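Local coordinates for iron uptake protein A2 (Synechocystis sp., PDB 2VOZ), which binds ferric iron in the periplasm and probably delivers it to an ABC transporter that imports the metal, at residues Ser40-Asn45 against Ile82-Asp87; Phe126-Arg131 against Asn299-Ile304; Ala130-Tyr135 against Phe248-Gly253; Gln208-Ala213 against Gln239-Lys244; Val261-Ala266 against Leu324-Leu329. One frame throughout, in Å; residues are numbered along the deposited sequence. Where two conformers were deposited one is given.

Contact 1 (Ser40-Asn45 against Ile82-Asp87)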
# COMPACT_ATOMS: atom_id res chain seq x y z
N SER B 40 5.58 7.94 16.13
CA SER B 40 5.21 9.05 15.26
C SER B 40 3.76 9.00 14.81
O SER B 40 3.25 7.95 14.42
CB SER B 40 6.13 9.10 14.03
OG SER B 40 5.77 10.25 13.26
N SER B 41 3.09 10.16 14.84
CA SER B 41 1.74 10.23 14.27
C SER B 41 1.78 10.68 12.82
O SER B 41 0.72 10.88 12.19
CB SER B 41 0.85 11.17 15.08
OG SER B 41 1.35 12.49 15.05
N ARG B 42 2.99 10.86 12.31
CA ARG B 42 3.21 11.23 10.92
C ARG B 42 3.92 10.12 10.16
O ARG B 42 5.00 9.67 10.55
CB ARG B 42 4.08 12.50 10.84
CG ARG B 42 4.57 12.79 9.42
CD ARG B 42 6.07 13.01 9.37
NE ARG B 42 6.59 12.81 8.02
CZ ARG B 42 6.71 13.77 7.11
NH1 ARG B 42 6.31 15.02 7.40
NH2 ARG B 42 7.23 13.50 5.92
N HIS B 43 3.36 9.72 9.04
CA HIS B 43 4.17 8.87 8.17
C HIS B 43 3.72 9.00 6.75
O HIS B 43 2.55 8.90 6.45
CB HIS B 43 4.06 7.41 8.56
CG HIS B 43 4.96 6.51 7.76
ND1 HIS B 43 4.55 5.90 6.60
CD2 HIS B 43 6.26 6.15 7.94
CE1 HIS B 43 5.55 5.18 6.11
NE2 HIS B 43 6.59 5.32 6.91
N TYR B 44 4.68 9.26 5.90
CA TYR B 44 4.44 9.19 4.51
C TYR B 44 5.37 8.10 4.04
O TYR B 44 6.56 8.08 4.43
CB TYR B 44 4.65 10.58 3.94
CG TYR B 44 3.57 11.49 4.53
CD1 TYR B 44 2.31 11.58 3.95
CD2 TYR B 44 3.79 12.19 5.72
CE1 TYR B 44 1.30 12.39 4.51
CE2 TYR B 44 2.80 12.99 6.27
CZ TYR B 44 1.57 13.09 5.66
OH TYR B 44 0.61 13.89 6.24
N ASN B 45 4.77 7.10 3.36
CA ASN B 45 5.51 6.04 2.64
C ASN B 45 6.82 6.61 2.22
O ASN B 45 7.91 6.00 2.25
CB ASN B 45 4.74 5.63 1.38
CG ASN B 45 3.86 4.45 1.62
OD1 ASN B 45 3.90 3.86 2.71
ND2 ASN B 45 3.06 4.08 0.61
N ILE B 82 11.85 8.88 20.82
CA ILE B 82 11.40 10.14 20.26
C ILE B 82 9.89 10.05 20.05
O ILE B 82 9.38 9.02 19.59
CB ILE B 82 11.99 10.38 18.83
CG1 ILE B 82 13.53 10.43 18.80
CG2 ILE B 82 11.37 11.64 18.17
CD1 ILE B 82 14.10 11.70 19.26
N LEU B 83 9.19 11.14 20.37
CA LEU B 83 7.82 11.30 19.90
C LEU B 83 7.83 12.41 18.87
O LEU B 83 8.28 13.54 19.13
CB LEU B 83 6.89 11.68 21.05
CG LEU B 83 5.45 12.05 20.71
CD1 LEU B 83 4.70 10.81 20.13
CD2 LEU B 83 4.74 12.57 21.98
N PHE B 84 7.34 12.05 17.71
CA PHE B 84 7.17 12.98 16.61
C PHE B 84 5.68 13.16 16.40
O PHE B 84 4.94 12.17 16.21
CB PHE B 84 7.80 12.44 15.32
CG PHE B 84 7.78 13.46 14.22
CD1 PHE B 84 6.58 13.77 13.56
CD2 PHE B 84 8.92 14.18 13.95
CE1 PHE B 84 6.56 14.79 12.59
CE2 PHE B 84 8.91 15.22 12.98
CZ PHE B 84 7.75 15.50 12.30
N THR B 85 5.21 14.41 16.37
CA THR B 85 3.80 14.62 16.13
C THR B 85 3.54 15.95 15.40
O THR B 85 4.49 16.67 15.04
CB THR B 85 2.98 14.47 17.44
OG1 THR B 85 1.59 14.30 17.13
CG2 THR B 85 3.17 15.62 18.36
N VAL B 86 2.28 16.21 15.11
CA VAL B 86 1.93 17.27 14.20
C VAL B 86 1.12 18.25 15.03
O VAL B 86 0.15 17.87 15.71
CB VAL B 86 1.13 16.72 13.00
CG1 VAL B 86 0.61 17.84 12.12
CG2 VAL B 86 2.01 15.72 12.22
N ASP B 87 1.57 19.51 14.96
CA ASP B 87 0.96 20.69 15.54
C ASP B 87 1.59 20.94 16.88
O ASP B 87 1.69 20.01 17.72
CB ASP B 87 -0.58 20.59 15.66
CG ASP B 87 -1.26 21.95 15.78
OD1 ASP B 87 -2.00 22.33 14.84
OD2 ASP B 87 -1.02 22.66 16.81
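Ser40, the last residue of strand 35-40, pairs in parallel with Phe84 at a CA-CA distance of 4.6 Å, and the next residue closes the ladder, Ser41 N donating to Phe84 O at 3.1 Å. Beyond that bond the chain turns off the sheet, and side chains take over the work of fixing it. Ser41 OG meets Thr85 OG1 tip to tip at 2.8 Å, a hydroxyl pair hydrogen-bonded beside the end of the backbone ladder. Ser40 OG, anti to its backbone N (chi1 -177°), reaches forward to Arg42 O on an in-plane lone pair and so braces the turn. It also lies against CB and CD1 of Phe84. Arg42 then runs obliquely past the same ring: a bend at chi2 sets its CD 3.7 Å from Phe84 CE1, with the guanidinium plane 80° from the ring plane. Its CB meets Val86 CG2 at 4.1 Å. The guanidinium is held by a salt bridge from NE to Asp47, and one of its faces carries Tyr44 CD2, 3.5 Å above the plane. The edge of the Tyr44 ring thus stands on the guanidinium; Tyr44, with His43, belongs to the iron site. Helix 64-74 packs on Ser41 and Thr85, strand 56-61 touches Ser40 and His43, strand 261-268 lies against Phe84, and Phe294 of helix 288-297 meets both Phe84 and Arg42.

Contact 2 (Phe126-Arg131 against Asn299-Ile304); sequences FTQRAR and NEYPVI
A short, weakly bonded strand, 301-302, is added to the long strand 124-136 through the antiparallel hydrogen-bonded pair Gln128 and Tyr301. Gln128 N donates to Tyr301 O at 2.8 Å and Tyr301 N returns a bond to Gln128 O at 2.9 Å. The side chain of Gln128 adds a bond beside the ladder: with CG between the backbone N and the carbonyl carbon (chi1 64°) and an extended chain beyond, it passes Tyr301 CB and sends NE2 to Pro302 O, 3.1 Å away. That bond is nearly straight (168°), and the oxygen lies in the amide plane. An alanine in place of Gln128 would probably leave Pro302 O without this donor and open a gap beside Tyr301 CB. Gln128 O also touches the edge of the Tyr301 ring, 3.5 Å from CD1. One residue on, Arg129 and Glu300 lie side by side. In one of the two conformers of Glu300, Arg129 NH2 makes a salt bridge to OE1 at 2.6 Å; the oxygen lies at the edge of the guanidinium, near its plane, and the carboxylate is turned 58° from it. Thr127 OG1 is held chiefly by Ser264 OG, while Val303 CG1 packs 3.6 Å from Thr127 N. Phe126 and Thr127 together face Ser264 as a classic beta bulge, in a crossing strand consistent with the antiparallel hinge that joins the two lobes of a periplasmic binding protein.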
# COMPACT_ATOMS: atom_id res chain seq x y z
N PHE B 126 10.28 20.42 12.82
CA PHE B 126 11.02 19.95 11.67
C PHE B 126 10.38 20.25 10.32
O PHE B 126 11.08 20.23 9.31
CB PHE B 126 11.35 18.47 11.81
CG PHE B 126 12.33 18.22 12.89
CD1 PHE B 126 13.70 18.51 12.68
CD2 PHE B 126 11.91 17.80 14.14
CE1 PHE B 126 14.63 18.31 13.70
CE2 PHE B 126 12.82 17.64 15.17
CZ PHE B 126 14.18 17.88 14.95
N THR B 127 9.07 20.49 10.30
CA THR B 127 8.43 21.06 9.10
C THR B 127 7.49 22.14 9.57
O THR B 127 7.16 22.19 10.76
CB THR B 127 7.60 19.99 8.32
OG1 THR B 127 6.49 19.62 9.13
CG2 THR B 127 8.47 18.79 7.99
N GLN B 128 7.03 22.98 8.66
CA GLN B 128 6.04 23.97 9.01
C GLN B 128 4.96 24.06 7.95
O GLN B 128 5.16 23.67 6.79
CB GLN B 128 6.69 25.33 9.31
CG GLN B 128 7.36 25.95 8.18
CD GLN B 128 8.13 27.23 8.55
OE1 GLN B 128 7.64 28.11 9.26
NE2 GLN B 128 9.34 27.34 8.04
N ARG B 129 3.76 24.44 8.38
CA ARG B 129 2.62 24.63 7.50
C ARG B 129 2.06 26.00 7.86
O ARG B 129 2.36 26.54 8.94
CB ARG B 129 1.52 23.55 7.74
CG ARG B 129 0.98 23.45 9.19
CD ARG B 129 1.76 22.46 10.12
NE ARG B 129 1.79 21.12 9.55
CZ ARG B 129 0.75 20.26 9.59
NH1 ARG B 129 -0.37 20.60 10.22
NH2 ARG B 129 0.83 19.09 8.98
N ALA B 130 1.30 26.58 6.96
CA ALA B 130 0.68 27.89 7.22
C ALA B 130 -0.82 27.69 7.24
O ALA B 130 -1.33 26.89 6.46
CB ALA B 130 1.06 28.88 6.07
N ARG B 131 -1.52 28.40 8.13
CA ARG B 131 -2.97 28.32 8.15
C ARG B 131 -3.42 29.57 7.37
O ARG B 131 -3.24 30.71 7.80
CB ARG B 131 -3.54 28.27 9.60
CG ARG B 131 -5.04 27.85 9.61
CD ARG B 131 -5.33 27.06 10.87
NE ARG B 131 -6.67 26.49 10.88
CZ ARG B 131 -7.05 25.41 10.18
NH1 ARG B 131 -6.19 24.77 9.40
NH2 ARG B 131 -8.30 24.95 10.28
N ASN B 299 3.84 18.14 1.48
CA ASN B 299 3.69 19.46 0.86
C ASN B 299 3.80 20.59 1.88
O ASN B 299 3.05 21.57 1.83
CB ASN B 299 2.36 19.54 0.10
CG ASN B 299 2.33 18.62 -1.06
OD1 ASN B 299 3.23 18.67 -1.91
ND2 ASN B 299 1.31 17.76 -1.12
N GLU B 300 4.76 20.43 2.79
CA GLU B 300 5.02 21.40 3.88
C GLU B 300 6.30 22.13 3.57
O GLU B 300 7.00 21.78 2.61
CB GLU B 300 5.15 20.67 5.23
CG GLU B 300 3.82 20.36 5.91
CD GLU B 300 3.84 19.09 6.79
OE1 GLU B 300 2.77 18.75 7.35
OE2 GLU B 300 4.89 18.41 6.94
N TYR B 301 6.61 23.16 4.37
CA TYR B 301 7.87 23.88 4.19
C TYR B 301 8.91 23.30 5.13
O TYR B 301 8.60 22.96 6.29
CB TYR B 301 7.70 25.34 4.58
CG TYR B 301 6.65 26.10 3.83
CD1 TYR B 301 5.30 26.14 4.29
CD2 TYR B 301 6.98 26.82 2.67
CE1 TYR B 301 4.33 26.89 3.61
CE2 TYR B 301 6.00 27.57 1.99
CZ TYR B 301 4.69 27.60 2.47
OH TYR B 301 3.72 28.34 1.84
N PRO B 302 10.18 23.25 4.68
CA PRO B 302 11.23 22.95 5.66
C PRO B 302 11.31 24.04 6.71
O PRO B 302 10.84 25.17 6.48
CB PRO B 302 12.53 22.99 4.82
CG PRO B 302 12.06 22.74 3.38
CD PRO B 302 10.72 23.46 3.32
N VAL B 303 11.88 23.69 7.85
CA VAL B 303 12.14 24.72 8.86
C VAL B 303 13.48 25.36 8.60
O VAL B 303 13.75 26.44 9.14
CB VAL B 303 12.05 24.19 10.32
CG1 VAL B 303 10.59 23.73 10.63
CG2 VAL B 303 13.02 23.03 10.55
N ILE B 304 14.31 24.70 7.80
CA ILE B 304 15.65 25.25 7.52
C ILE B 304 15.62 26.14 6.30
O ILE B 304 15.27 25.69 5.22
CB ILE B 304 16.71 24.13 7.33
CG1 ILE B 304 16.76 23.17 8.53
CG2 ILE B 304 18.11 24.73 7.04
CD1 ILE B 304 16.95 23.80 9.86
O HOH W 1 12.35 28.68 8.34

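Contact 3 (Ala130-Tyr135 against Phe248-Gly253)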
# COMPACT_ATOMS: atom_id res chain seq x y z
N ALA B 130 1.30 26.58 6.96
CA ALA B 130 0.68 27.89 7.22
C ALA B 130 -0.82 27.69 7.24
O ALA B 130 -1.33 26.89 6.46
CB ALA B 130 1.06 28.88 6.07
N ARG B 131 -1.52 28.40 8.13
CA ARG B 131 -2.97 28.32 8.15
C ARG B 131 -3.42 29.57 7.37
O ARG B 131 -3.24 30.71 7.80
CB ARG B 131 -3.54 28.27 9.60
CG ARG B 131 -5.04 27.85 9.61
CD ARG B 131 -5.33 27.06 10.87
NE ARG B 131 -6.67 26.49 10.88
CZ ARG B 131 -7.05 25.41 10.18
NH1 ARG B 131 -6.19 24.77 9.40
NH2 ARG B 131 -8.30 24.95 10.28
N VAL B 132 -3.93 29.33 6.17
CA VAL B 132 -4.13 30.40 5.22
C VAL B 132 -5.62 30.61 4.94
O VAL B 132 -6.46 29.93 5.52
CB VAL B 132 -3.40 30.11 3.89
CG1 VAL B 132 -1.87 30.10 4.08
CG2 VAL B 132 -3.91 28.80 3.21
N LEU B 133 -5.92 31.55 4.05
CA LEU B 133 -7.28 31.75 3.61
C LEU B 133 -7.44 31.22 2.21
O LEU B 133 -6.48 31.25 1.40
CB LEU B 133 -7.63 33.23 3.60
CG LEU B 133 -7.38 34.00 4.90
CD1 LEU B 133 -8.00 35.41 4.85
CD2 LEU B 133 -7.92 33.23 6.09
N TYR B 134 -8.63 30.70 1.95
CA TYR B 134 -9.03 30.27 0.62
C TYR B 134 -10.23 31.09 0.23
O TYR B 134 -11.08 31.41 1.07
CB TYR B 134 -9.36 28.78 0.60
CG TYR B 134 -8.10 27.98 0.83
CD1 TYR B 134 -7.80 27.47 2.09
CD2 TYR B 134 -7.17 27.83 -0.19
CE1 TYR B 134 -6.62 26.74 2.31
CE2 TYR B 134 -6.00 27.12 0.02
CZ TYR B 134 -5.73 26.58 1.27
OH TYR B 134 -4.57 25.88 1.45
N TYR B 135 -10.33 31.44 -1.04
CA TYR B 135 -11.47 32.30 -1.43
C TYR B 135 -11.99 31.95 -2.80
O TYR B 135 -11.24 31.48 -3.67
CB TYR B 135 -11.10 33.79 -1.36
CG TYR B 135 -10.06 34.23 -2.39
CD1 TYR B 135 -8.68 34.20 -2.08
CD2 TYR B 135 -10.46 34.65 -3.69
CE1 TYR B 135 -7.71 34.61 -3.00
CE2 TYR B 135 -9.50 35.08 -4.61
CZ TYR B 135 -8.14 35.04 -4.27
OH TYR B 135 -7.20 35.41 -5.22
N PHE B 248 -4.83 32.49 -0.37
CA PHE B 248 -4.38 33.83 0.01
C PHE B 248 -3.63 33.74 1.34
O PHE B 248 -4.19 33.22 2.32
CB PHE B 248 -5.62 34.73 0.18
CG PHE B 248 -5.29 36.12 0.67
CD1 PHE B 248 -4.91 37.12 -0.26
CD2 PHE B 248 -5.38 36.44 2.02
CE1 PHE B 248 -4.60 38.43 0.19
CE2 PHE B 248 -5.06 37.74 2.49
CZ PHE B 248 -4.68 38.73 1.57
N PHE B 249 -2.39 34.25 1.37
CA PHE B 249 -1.64 34.35 2.61
C PHE B 249 -2.08 35.59 3.39
O PHE B 249 -1.86 36.71 2.93
CB PHE B 249 -0.13 34.43 2.38
CG PHE B 249 0.51 33.15 1.91
CD1 PHE B 249 0.77 32.10 2.79
CD2 PHE B 249 0.88 33.01 0.57
CE1 PHE B 249 1.37 30.91 2.34
CE2 PHE B 249 1.47 31.83 0.12
CZ PHE B 249 1.71 30.77 1.01
N PRO B 250 -2.70 35.38 4.56
CA PRO B 250 -3.08 36.51 5.38
C PRO B 250 -1.96 37.09 6.24
O PRO B 250 -0.94 36.44 6.50
CB PRO B 250 -4.14 35.91 6.30
CG PRO B 250 -3.58 34.53 6.54
CD PRO B 250 -3.13 34.11 5.17
N ASN B 251 -2.22 38.31 6.71
CA ASN B 251 -1.41 38.98 7.73
C ASN B 251 0.02 39.26 7.27
O ASN B 251 0.94 39.26 8.09
CB ASN B 251 -1.39 38.16 9.03
CG ASN B 251 -2.71 38.18 9.74
OD1 ASN B 251 -3.67 37.69 9.21
ND2 ASN B 251 -2.77 38.77 10.94
N THR B 252 0.21 39.47 5.97
CA THR B 252 1.56 39.78 5.46
C THR B 252 1.70 41.26 5.10
O THR B 252 2.78 41.69 4.65
CB THR B 252 1.92 38.93 4.23
OG1 THR B 252 1.19 39.41 3.10
CG2 THR B 252 1.58 37.46 4.46
N GLY B 253 0.62 42.02 5.32
CA GLY B 253 0.62 43.46 5.02
C GLY B 253 1.51 44.25 5.93
O GLY B 253 1.99 43.75 6.96
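Leu133 and Phe248 satisfy each other's backbones as an antiparallel hydrogen-bonded pair: Leu133 N donates to Phe248 O at 3.0 Å, and Phe248 N to Leu133 O at 2.7 Å. Two residues on, the partner chain has already left the strand, and Pro250 has no N-H to continue the ladder. Its ring instead lies against the backbone of 130-135, with CD 3.8 Å from Val132 CA, and its own carbonyl is taken by Thr259 OG1. Arg131 O, near Pro250 CG, accepts from Tyr148 OH, and the buried Arg131 guanidinium is satisfied by a salt bridge from NH1 to Asp205 and a hydrogen bond from NH2 to Asn170. Strand 124-136 is a central strand of this lobe of the binding protein, flanked antiparallel by 245-248 and by 219-223, so Val132 and Tyr134 find their backbone partners in Ala222 and Ala220 on the other neighbour. Apolar side chains fill in around the polar ladder. Leu133 and Phe248 run alongside each other, CD1 of the leucine 4.0 Å from CD2 of the ring. Phe248 CB comes to the edge of the Tyr135 ring, 3.8 Å from CE1. Past the pair, Phe249 swings back toward the strand: with CG anti to the carbonyl carbon (chi1 -71°), the ring lies beside Val132, its CD1 3.6 Å from Val132 CG1, and its edge meets Ala130 CB.

Contact 4 (Gln208-Ala213 against Gln239-Lys244)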
# COMPACT_ATOMS: atom_id res chain seq x y z
N GLN B 208 -13.65 22.37 3.75
CA GLN B 208 -13.93 23.83 3.70
C GLN B 208 -13.58 24.41 2.32
O GLN B 208 -14.27 25.28 1.78
CB GLN B 208 -13.18 24.57 4.81
CG GLN B 208 -13.22 23.82 6.16
CD GLN B 208 -14.64 23.43 6.56
OE1 GLN B 208 -15.59 24.21 6.39
NE2 GLN B 208 -14.79 22.24 7.16
N ILE B 209 -12.47 23.95 1.76
CA ILE B 209 -12.04 24.45 0.43
C ILE B 209 -13.09 24.00 -0.59
O ILE B 209 -13.54 24.80 -1.43
CB ILE B 209 -10.68 23.87 0.07
CG1 ILE B 209 -9.65 24.25 1.16
CG2 ILE B 209 -10.19 24.39 -1.29
CD1 ILE B 209 -8.26 23.62 0.92
N ARG B 210 -13.50 22.73 -0.50
CA ARG B 210 -14.51 22.23 -1.44
C ARG B 210 -15.84 22.94 -1.29
O ARG B 210 -16.56 23.13 -2.29
CB ARG B 210 -14.70 20.74 -1.29
CG ARG B 210 -13.47 19.94 -1.74
CD ARG B 210 -13.87 18.45 -1.75
NE ARG B 210 -12.71 17.58 -1.89
CZ ARG B 210 -12.14 17.27 -3.05
NH1 ARG B 210 -12.63 17.76 -4.21
NH2 ARG B 210 -11.07 16.46 -3.07
N ALA B 211 -16.14 23.37 -0.07
CA ALA B 211 -17.43 24.04 0.22
C ALA B 211 -17.49 25.38 -0.52
O ALA B 211 -18.57 25.81 -0.93
CB ALA B 211 -17.64 24.21 1.73
N ILE B 212 -16.33 26.02 -0.71
CA ILE B 212 -16.30 27.29 -1.48
C ILE B 212 -16.68 26.95 -2.90
O ILE B 212 -17.50 27.64 -3.50
CB ILE B 212 -14.92 27.93 -1.45
CG1 ILE B 212 -14.55 28.29 0.01
CG2 ILE B 212 -14.89 29.23 -2.32
CD1 ILE B 212 -13.09 28.84 0.13
N ALA B 213 -16.05 25.90 -3.45
CA ALA B 213 -16.33 25.51 -4.85
C ALA B 213 -17.80 25.19 -5.08
O ALA B 213 -18.34 25.52 -6.16
CB ALA B 213 -15.43 24.34 -5.31
N GLN B 239 -9.13 19.36 -9.82
CA GLN B 239 -8.66 20.49 -10.62
C GLN B 239 -9.76 21.56 -10.70
O GLN B 239 -9.47 22.75 -10.74
CB GLN B 239 -8.30 19.98 -12.01
CG GLN B 239 -7.07 19.13 -12.00
CD GLN B 239 -5.89 19.86 -11.37
OE1 GLN B 239 -5.71 21.06 -11.57
NE2 GLN B 239 -5.10 19.13 -10.57
N GLU B 240 -11.03 21.13 -10.69
CA GLU B 240 -12.12 22.10 -10.73
C GLU B 240 -12.11 22.97 -9.49
O GLU B 240 -12.38 24.16 -9.55
CB GLU B 240 -13.50 21.46 -10.86
CG GLU B 240 -14.49 22.56 -11.19
CD GLU B 240 -15.87 22.02 -11.52
OE1 GLU B 240 -16.77 22.25 -10.70
OE2 GLU B 240 -16.01 21.37 -12.59
N VAL B 241 -11.83 22.34 -8.34
CA VAL B 241 -11.75 23.09 -7.09
C VAL B 241 -10.62 24.14 -7.16
O VAL B 241 -10.81 25.28 -6.74
CB VAL B 241 -11.50 22.16 -5.89
CG1 VAL B 241 -11.33 22.96 -4.59
CG2 VAL B 241 -12.65 21.13 -5.75
N VAL B 242 -9.46 23.74 -7.69
CA VAL B 242 -8.34 24.70 -7.73
C VAL B 242 -8.63 25.79 -8.79
O VAL B 242 -8.14 26.90 -8.65
CB VAL B 242 -6.97 24.03 -7.88
CG1 VAL B 242 -6.73 23.07 -6.71
CG2 VAL B 242 -6.84 23.32 -9.21
N GLU B 243 -9.49 25.49 -9.76
CA GLU B 243 -9.89 26.52 -10.74
C GLU B 243 -10.82 27.52 -10.13
O GLU B 243 -10.90 28.64 -10.60
CB GLU B 243 -10.54 25.89 -11.96
CG GLU B 243 -9.46 25.48 -12.96
CD GLU B 243 -9.83 24.28 -13.80
OE1 GLU B 243 -11.04 23.91 -13.85
OE2 GLU B 243 -8.89 23.70 -14.42
N LYS B 244 -11.54 27.10 -9.11
CA LYS B 244 -12.62 27.91 -8.54
C LYS B 244 -12.23 28.65 -7.27
O LYS B 244 -12.89 29.61 -6.87
CB LYS B 244 -13.85 27.05 -8.28
CG LYS B 244 -14.57 26.70 -9.58
CD LYS B 244 -15.85 25.93 -9.32
CE LYS B 244 -16.59 25.70 -10.63
NZ LYS B 244 -17.17 27.00 -11.09
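The guanidinium of Arg210, lying against Val241, is gripped from two subunits: NH2 makes a salt bridge to Asp238 of its own chain, and NE makes another to Glu66 of a third subunit. The extended chain from CG to NE carries the charged group across the helix interface, where it meets Val241 at about a right angle, NH1 3.7 Å from Val241 CG2. Val241 is at the centre of the packing, meeting Ile209, Arg210 and Ala213. Its CG1, anti to the backbone N (chi1 177°), touches Ile209 CG2 at 3.8 Å, while CG2 faces both Arg210 and Ala213 CB, the latter at 4.3 Å. Helices 205-213 and 236-244 cross here at 73°, their axes 9.1 Å apart at the closest, beside strand 124-136, whose Tyr134 touches Ile209 and Ile212. Helix 236-244 belongs to the connection leading from strand 219-223 by way of helix 224-232 to strand 245-248; Leu230 of that middle helix touches both Arg210 and Val241, and Tyr226 on it, an iron-binding residue, is close to Ile209. The small side chain at Ala213 lets the backbones come near, its CA 5.6 Å from that of Val241. No hydrogen bond spans the two segments, so the contact rests on apolar packing. Lys244 lays its aliphatic chain beside the end of helix 205-213, CB to CB with Ala213 at 4.3 Å and CD 4.0 Å from Ala213 O.

Contact 5 (Val261-Ala266 against Leu324-Leu329); sequences VNVSGA and LNVSNL
Over one face of the Asn262 amide sits the CD1 methyl of Leu329, 3.5 Å from CG and nearly as near to OD1 and ND2, while the edge of the amide is engaged by hydrogen bonds. Strand 261-268, which carries Asn262, runs antiparallel beside strand 124-136, consistent with the paired hinge strands of a type II periplasmic binding protein. At the edge, OD1 accepts from Val263 N at 2.7 Å on an in-plane lone pair and also from Ala88 N at the start of helix 88-96; ND2 points to Asp87 OD2 in a weak bond. A valine in place of Asn262 would probably leave Ala88 N and Val263 N without that oxygen and deprive the leucine methyl of its flat seat. Leu329 reaches the amide with CG anti to the carbonyl carbon (chi1 -49°), and the two side chains slide past each other in opposite directions. CD1 also touches Val261 O at 3.6 Å. Farther along, Val326 CG2 packs on Val263 CG2 at 4.3 Å, so two apolar side chains, one turn apart, ride on the strand. An Asx turn leads into the helix that carries Leu329. Asn325 OD1 takes two hydrogen bonds from the same serine, from Ser327 N at 2.8 Å and Ser327 OG at 2.7 Å, which approach from opposite faces of its carbonyl plane.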
# COMPACT_ATOMS: atom_id res chain seq x y z
N VAL B 261 1.90 30.37 11.38
CA VAL B 261 2.54 29.09 11.02
C VAL B 261 2.45 28.12 12.21
O VAL B 261 2.23 28.54 13.38
CB VAL B 261 3.98 29.27 10.55
CG1 VAL B 261 4.01 30.04 9.21
CG2 VAL B 261 4.83 29.95 11.65
N ASN B 262 2.54 26.84 11.90
CA ASN B 262 2.56 25.82 12.93
C ASN B 262 3.53 24.76 12.43
O ASN B 262 3.95 24.80 11.28
CB ASN B 262 1.15 25.25 13.11
CG ASN B 262 0.93 24.67 14.48
OD1 ASN B 262 1.88 24.17 15.11
ND2 ASN B 262 -0.32 24.71 14.94
N VAL B 263 3.91 23.84 13.32
CA VAL B 263 4.95 22.88 12.99
C VAL B 263 4.53 21.45 13.18
O VAL B 263 3.58 21.16 13.92
CB VAL B 263 6.25 23.13 13.85
CG1 VAL B 263 6.84 24.50 13.58
CG2 VAL B 263 5.95 22.97 15.37
N SER B 264 5.24 20.55 12.50
CA SER B 264 5.31 19.17 12.98
C SER B 264 6.71 19.02 13.56
O SER B 264 7.70 19.65 13.08
CB SER B 264 5.09 18.13 11.87
OG SER B 264 6.20 18.08 11.03
N GLY B 265 6.82 18.21 14.60
CA GLY B 265 8.09 18.29 15.31
C GLY B 265 8.24 17.16 16.32
O GLY B 265 7.36 16.33 16.45
N ALA B 266 9.34 17.17 17.05
CA ALA B 266 9.64 16.02 17.91
C ALA B 266 10.53 16.43 19.07
O ALA B 266 11.20 17.47 19.00
CB ALA B 266 10.33 14.96 17.09
N LEU B 324 6.16 34.70 16.20
CA LEU B 324 5.72 34.19 17.53
C LEU B 324 6.35 32.84 17.85
O LEU B 324 6.37 31.95 16.99
CB LEU B 324 4.20 34.07 17.56
CG LEU B 324 3.54 33.57 18.81
CD1 LEU B 324 3.62 34.73 19.83
CD2 LEU B 324 2.10 33.20 18.57
N ASN B 325 6.86 32.65 19.06
CA ASN B 325 7.42 31.32 19.35
C ASN B 325 6.25 30.34 19.35
O ASN B 325 5.22 30.60 19.97
CB ASN B 325 8.20 31.30 20.68
CG ASN B 325 8.84 29.96 20.94
OD1 ASN B 325 8.16 29.03 21.39
ND2 ASN B 325 10.14 29.84 20.65
N VAL B 326 6.41 29.23 18.64
CA VAL B 326 5.28 28.30 18.49
C VAL B 326 4.90 27.61 19.80
O VAL B 326 3.81 27.05 19.88
CB VAL B 326 5.50 27.28 17.36
CG1 VAL B 326 5.59 28.00 15.98
CG2 VAL B 326 6.76 26.47 17.66
N SER B 327 5.72 27.70 20.84
CA SER B 327 5.27 27.15 22.16
C SER B 327 4.02 27.90 22.68
O SER B 327 3.27 27.35 23.52
CB SER B 327 6.37 27.17 23.22
OG SER B 327 6.70 28.50 23.57
N ASN B 328 3.79 29.11 22.17
CA ASN B 328 2.62 29.90 22.57
C ASN B 328 1.33 29.22 22.11
O ASN B 328 0.27 29.40 22.70
CB ASN B 328 2.69 31.30 21.95
CG ASN B 328 3.60 32.20 22.72
OD1 ASN B 328 3.27 32.60 23.86
ND2 ASN B 328 4.77 32.49 22.15
N LEU B 329 1.43 28.44 21.03
CA LEU B 329 0.26 27.79 20.48
C LEU B 329 -0.31 26.75 21.44
O LEU B 329 -1.55 26.58 21.55
CB LEU B 329 0.56 27.15 19.10
CG LEU B 329 1.26 28.01 18.04
CD1 LEU B 329 1.17 27.36 16.64
CD2 LEU B 329 0.79 29.42 18.02

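Overall arrangement
Contacts 2, 3 and 5 gather about strands 124-136 and 261-268. Contacts 2 and 3 share Ala130 and Arg131, their centres 15 Å apart, and Tyr301 OH lies 3.3 Å from Phe249 CZ. The centres of contacts 5 and 2 are about 10 Å apart, and contact 5 probably bonds to contact 1 through Asp87 N and Val263 O at 2.8 Å. Contact 4, its centre about 28 Å from that of contact 1, touches contact 3 through Tyr134 and Ile212. Most border the iron site: contact 1 supplies His43 and Tyr44, side chains of Arg129 and Arg131 come within about 3 Å of Tyr225 and Tyr169, Ile209 within about 4 Å of Tyr226, and Asn262 about 6 Å from Tyr169.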